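Local atomic coordinates of putative iron-regulated protein A (PDB entry 4ECG), a protein that binds calcium ions and, as an imelysin-like member of the M75 peptidase family, is a putative metalloendopeptidase probably linked to iron regulation. Residues 121-132 with 172-183. Sequence-based numbering, arbitrary orientation.
Sequences IIATGEFSKISG and NELEYLKLVSER
The ring of Tyr176, projecting from helix 171-196, meets Ile121 and Ile130 to one side of its plane and Ile122 to the other. Its CG lies anti to the backbone N (chi1 -164°), which carries the ring across to the end of helix 115-124. There CE2 meets Ile121 CG2 at 3.6 Å, the two side chains crossing at about a right angle, while CD2 touches Ile122 CG1. Ile130 supplies both branches: CD1 lies 3.6 Å from Tyr176 CE1 and also reaches Leu179 CB and Val180 CG2, whereas CG2 packs near the phenol oxygen. That hydroxyl is hydrogen-bonded to the carbonyl of Leu145, and Thr150 and Met154 of helix 147-155 also touch the Tyr176 side chain.

Phe127 inserts beside this group. Leu179 CD1 sits 3.6 Å from Phe127 CB, and the far edge of the ring brings CZ within 3.4 Å of Asn172 O, close to the ring plane. Gly125, leaving the helix with positive phi, lays its carbonyl carbon over the centre of one face of the same ring.

Polar links lie at both ends. Asn172 ND2 donates to Ile122 O (3.0 Å), which lies nearly in the amide plane, although the donor stands 42° above the carbonyl plane. At the other end Arg183, bent at chi2 (60°), sends NH1 to Ser131 O at 3.0 Å, with the acceptor at the guanidinium edge; a water accepts from NH2, and NE pairs with Asp187.

Two side-chain donors of helix 171-196 thus grip main-chain oxygens at either end of an apolar middle. The polar part of the contact thereby helps fix the backbone path from helix end into loop, relying on no acidic side chain of 121-132, while Arg183 finds its charged partner in its own helix.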
# COMPACT_ATOMS: atom_id res chain seq x y z
N ILE A 121 -4.25 26.59 -6.24
CA ILE A 121 -2.86 26.65 -6.65
C ILE A 121 -2.77 26.73 -8.22
O ILE A 121 -1.97 27.47 -8.77
CB ILE A 121 -2.04 25.45 -6.08
CG1 ILE A 121 -1.89 25.57 -4.58
CG2 ILE A 121 -0.66 25.38 -6.72
CD1 ILE A 121 -1.38 24.32 -3.91
N ILE A 122 -3.63 26.01 -8.91
CA ILE A 122 -3.62 26.05 -10.34
C ILE A 122 -3.86 27.50 -10.80
O ILE A 122 -3.28 27.93 -11.80
CB ILE A 122 -4.69 25.11 -10.97
CG1 ILE A 122 -4.29 23.64 -10.69
CG2 ILE A 122 -4.84 25.40 -12.46
CD1 ILE A 122 -5.39 22.61 -11.00
N ALA A 123 -4.70 28.25 -10.06
CA ALA A 123 -5.03 29.62 -10.40
C ALA A 123 -3.92 30.60 -10.00
O ALA A 123 -3.68 31.53 -10.73
CB ALA A 123 -6.35 30.05 -9.77
N THR A 124 -3.30 30.42 -8.84
CA THR A 124 -2.40 31.46 -8.30
C THR A 124 -0.96 31.14 -8.63
O THR A 124 -0.16 32.00 -8.73
CB THR A 124 -2.45 31.56 -6.74
OG1 THR A 124 -2.15 30.27 -6.16
CG2 THR A 124 -3.81 32.08 -6.26
N GLY A 125 -0.66 29.86 -8.78
CA GLY A 125 0.69 29.42 -8.99
C GLY A 125 1.51 29.39 -7.74
O GLY A 125 2.71 29.37 -7.83
N GLU A 126 0.86 29.36 -6.58
CA GLU A 126 1.57 29.32 -5.28
C GLU A 126 2.03 27.89 -4.93
O GLU A 126 1.58 27.24 -3.98
CB GLU A 126 0.73 29.95 -4.16
CG GLU A 126 1.57 30.70 -3.11
CD GLU A 126 0.84 31.04 -1.80
OE1 GLU A 126 -0.40 31.02 -1.81
OE2 GLU A 126 1.53 31.31 -0.76
N PHE A 127 2.97 27.39 -5.71
CA PHE A 127 3.42 26.01 -5.56
C PHE A 127 4.09 25.66 -4.25
O PHE A 127 4.04 24.49 -3.85
CB PHE A 127 4.31 25.62 -6.73
CG PHE A 127 3.64 25.75 -8.04
CD1 PHE A 127 2.49 25.02 -8.31
CD2 PHE A 127 4.15 26.56 -9.02
CE1 PHE A 127 1.86 25.14 -9.54
CE2 PHE A 127 3.54 26.72 -10.24
CZ PHE A 127 2.39 26.00 -10.51
N SER A 128 4.63 26.64 -3.55
CA SER A 128 5.17 26.42 -2.20
C SER A 128 4.23 25.73 -1.20
O SER A 128 4.69 25.07 -0.27
CB SER A 128 5.73 27.74 -1.57
OG SER A 128 4.73 28.73 -1.41
N LYS A 129 2.93 25.86 -1.41
CA LYS A 129 1.96 25.24 -0.54
C LYS A 129 1.97 23.69 -0.61
O LYS A 129 1.37 23.04 0.22
CB LYS A 129 0.54 25.77 -0.85
CG LYS A 129 0.29 27.24 -0.50
CD LYS A 129 -1.17 27.69 -0.80
CE LYS A 129 -2.17 27.58 0.39
NZ LYS A 129 -2.78 26.22 0.72
N ILE A 130 2.63 23.10 -1.62
CA ILE A 130 2.53 21.67 -1.85
C ILE A 130 3.75 20.89 -1.41
O ILE A 130 3.70 19.66 -1.35
CB ILE A 130 2.18 21.36 -3.32
CG1 ILE A 130 3.41 21.22 -4.18
CG2 ILE A 130 1.22 22.42 -3.88
CD1 ILE A 130 3.08 20.85 -5.62
N SER A 131 4.82 21.58 -1.07
CA SER A 131 6.12 20.98 -0.88
C SER A 131 6.49 20.95 0.59
O SER A 131 7.53 20.46 0.91
CB SER A 131 7.17 21.79 -1.63
OG SER A 131 7.20 23.11 -1.07
N GLY A 132 5.65 21.47 1.47
CA GLY A 132 5.93 21.39 2.92
C GLY A 132 5.88 20.01 3.59
O GLY A 132 5.54 18.99 2.96
N ASN A 172 -0.20 26.21 -15.45
CA ASN A 172 0.19 26.02 -14.06
C ASN A 172 -0.02 24.58 -13.60
O ASN A 172 0.72 24.08 -12.79
CB ASN A 172 -0.56 26.95 -13.11
CG ASN A 172 -0.02 28.37 -13.11
OD1 ASN A 172 1.02 28.62 -13.69
ND2 ASN A 172 -0.74 29.30 -12.45
N GLU A 173 -1.05 23.93 -14.12
CA GLU A 173 -1.39 22.58 -13.72
C GLU A 173 -0.32 21.62 -14.20
O GLU A 173 -0.05 20.66 -13.53
CB GLU A 173 -2.72 22.24 -14.31
CG GLU A 173 -3.29 20.90 -13.95
CD GLU A 173 -4.63 20.65 -14.60
OE1 GLU A 173 -5.07 21.51 -15.40
OE2 GLU A 173 -5.25 19.60 -14.29
N LEU A 174 0.32 21.92 -15.33
CA LEU A 174 1.42 21.11 -15.84
C LEU A 174 2.63 21.22 -14.94
O LEU A 174 3.28 20.22 -14.60
CB LEU A 174 1.81 21.52 -17.27
CG LEU A 174 0.81 21.01 -18.33
CD1 LEU A 174 0.98 21.80 -19.61
CD2 LEU A 174 0.93 19.50 -18.60
N GLU A 175 2.96 22.44 -14.55
CA GLU A 175 4.06 22.60 -13.62
C GLU A 175 3.73 21.90 -12.26
O GLU A 175 4.60 21.30 -11.60
CB GLU A 175 4.39 24.08 -13.47
CG GLU A 175 5.61 24.31 -12.61
CD GLU A 175 6.93 23.73 -13.19
OE1 GLU A 175 7.03 23.58 -14.47
OE2 GLU A 175 7.86 23.44 -12.35
N TYR A 176 2.45 21.94 -11.87
CA TYR A 176 2.01 21.31 -10.63
C TYR A 176 2.31 19.81 -10.73
O TYR A 176 3.00 19.27 -9.90
CB TYR A 176 0.52 21.66 -10.45
CG TYR A 176 -0.08 21.44 -9.06
CD1 TYR A 176 0.38 20.44 -8.18
CD2 TYR A 176 -1.16 22.20 -8.65
CE1 TYR A 176 -0.23 20.20 -6.96
CE2 TYR A 176 -1.74 21.98 -7.42
CZ TYR A 176 -1.26 21.00 -6.58
OH TYR A 176 -1.85 20.86 -5.34
N LEU A 177 1.85 19.18 -11.81
CA LEU A 177 2.08 17.77 -12.12
C LEU A 177 3.57 17.41 -12.06
O LEU A 177 3.93 16.34 -11.54
CB LEU A 177 1.51 17.41 -13.50
CG LEU A 177 1.72 15.97 -14.03
CD1 LEU A 177 1.15 14.93 -13.04
CD2 LEU A 177 1.19 15.75 -15.48
N LYS A 178 4.43 18.26 -12.59
CA LYS A 178 5.88 18.04 -12.54
C LYS A 178 6.36 18.06 -11.09
O LYS A 178 7.12 17.18 -10.68
CB LYS A 178 6.61 19.12 -13.32
CG LYS A 178 8.10 18.90 -13.56
CD LYS A 178 8.84 20.16 -13.99
CE LYS A 178 9.10 20.28 -15.50
NZ LYS A 178 9.60 21.67 -15.87
N LEU A 179 5.90 19.04 -10.31
CA LEU A 179 6.38 19.18 -8.93
C LEU A 179 5.94 18.01 -8.03
O LEU A 179 6.73 17.50 -7.25
CB LEU A 179 5.97 20.53 -8.33
CG LEU A 179 6.70 21.71 -8.95
CD1 LEU A 179 5.93 22.97 -8.62
CD2 LEU A 179 8.14 21.75 -8.43
N VAL A 180 4.68 17.60 -8.21
CA VAL A 180 4.17 16.48 -7.55
C VAL A 180 4.97 15.20 -7.85
O VAL A 180 5.33 14.46 -6.94
CB VAL A 180 2.69 16.36 -7.88
CG1 VAL A 180 2.20 14.97 -7.59
CG2 VAL A 180 1.89 17.50 -7.17
N SER A 181 5.31 15.00 -9.13
CA SER A 181 6.05 13.85 -9.55
C SER A 181 7.54 13.90 -9.11
O SER A 181 8.09 12.85 -8.78
CB SER A 181 5.98 13.71 -11.07
OG SER A 181 4.65 13.75 -11.57
N GLU A 182 8.16 15.08 -9.06
CA GLU A 182 9.51 15.25 -8.43
C GLU A 182 9.46 14.75 -6.99
O GLU A 182 10.36 14.10 -6.51
CB GLU A 182 9.96 16.71 -8.36
CG GLU A 182 10.73 17.19 -9.58
CD GLU A 182 10.87 18.73 -9.71
OE1 GLU A 182 11.11 19.46 -8.70
OE2 GLU A 182 10.74 19.18 -10.87
N ARG A 183 8.42 15.13 -6.29
CA ARG A 183 8.33 14.84 -4.90
C ARG A 183 7.96 13.34 -4.71
O ARG A 183 8.43 12.73 -3.75
CB ARG A 183 7.34 15.79 -4.22
CG ARG A 183 7.09 15.46 -2.75
CD ARG A 183 8.41 15.54 -1.98
NE ARG A 183 8.29 15.48 -0.53
CZ ARG A 183 8.15 16.54 0.28
NH1 ARG A 183 8.06 17.75 -0.17
NH2 ARG A 183 8.07 16.37 1.58
O HOH W 1 8.97 18.65 3.27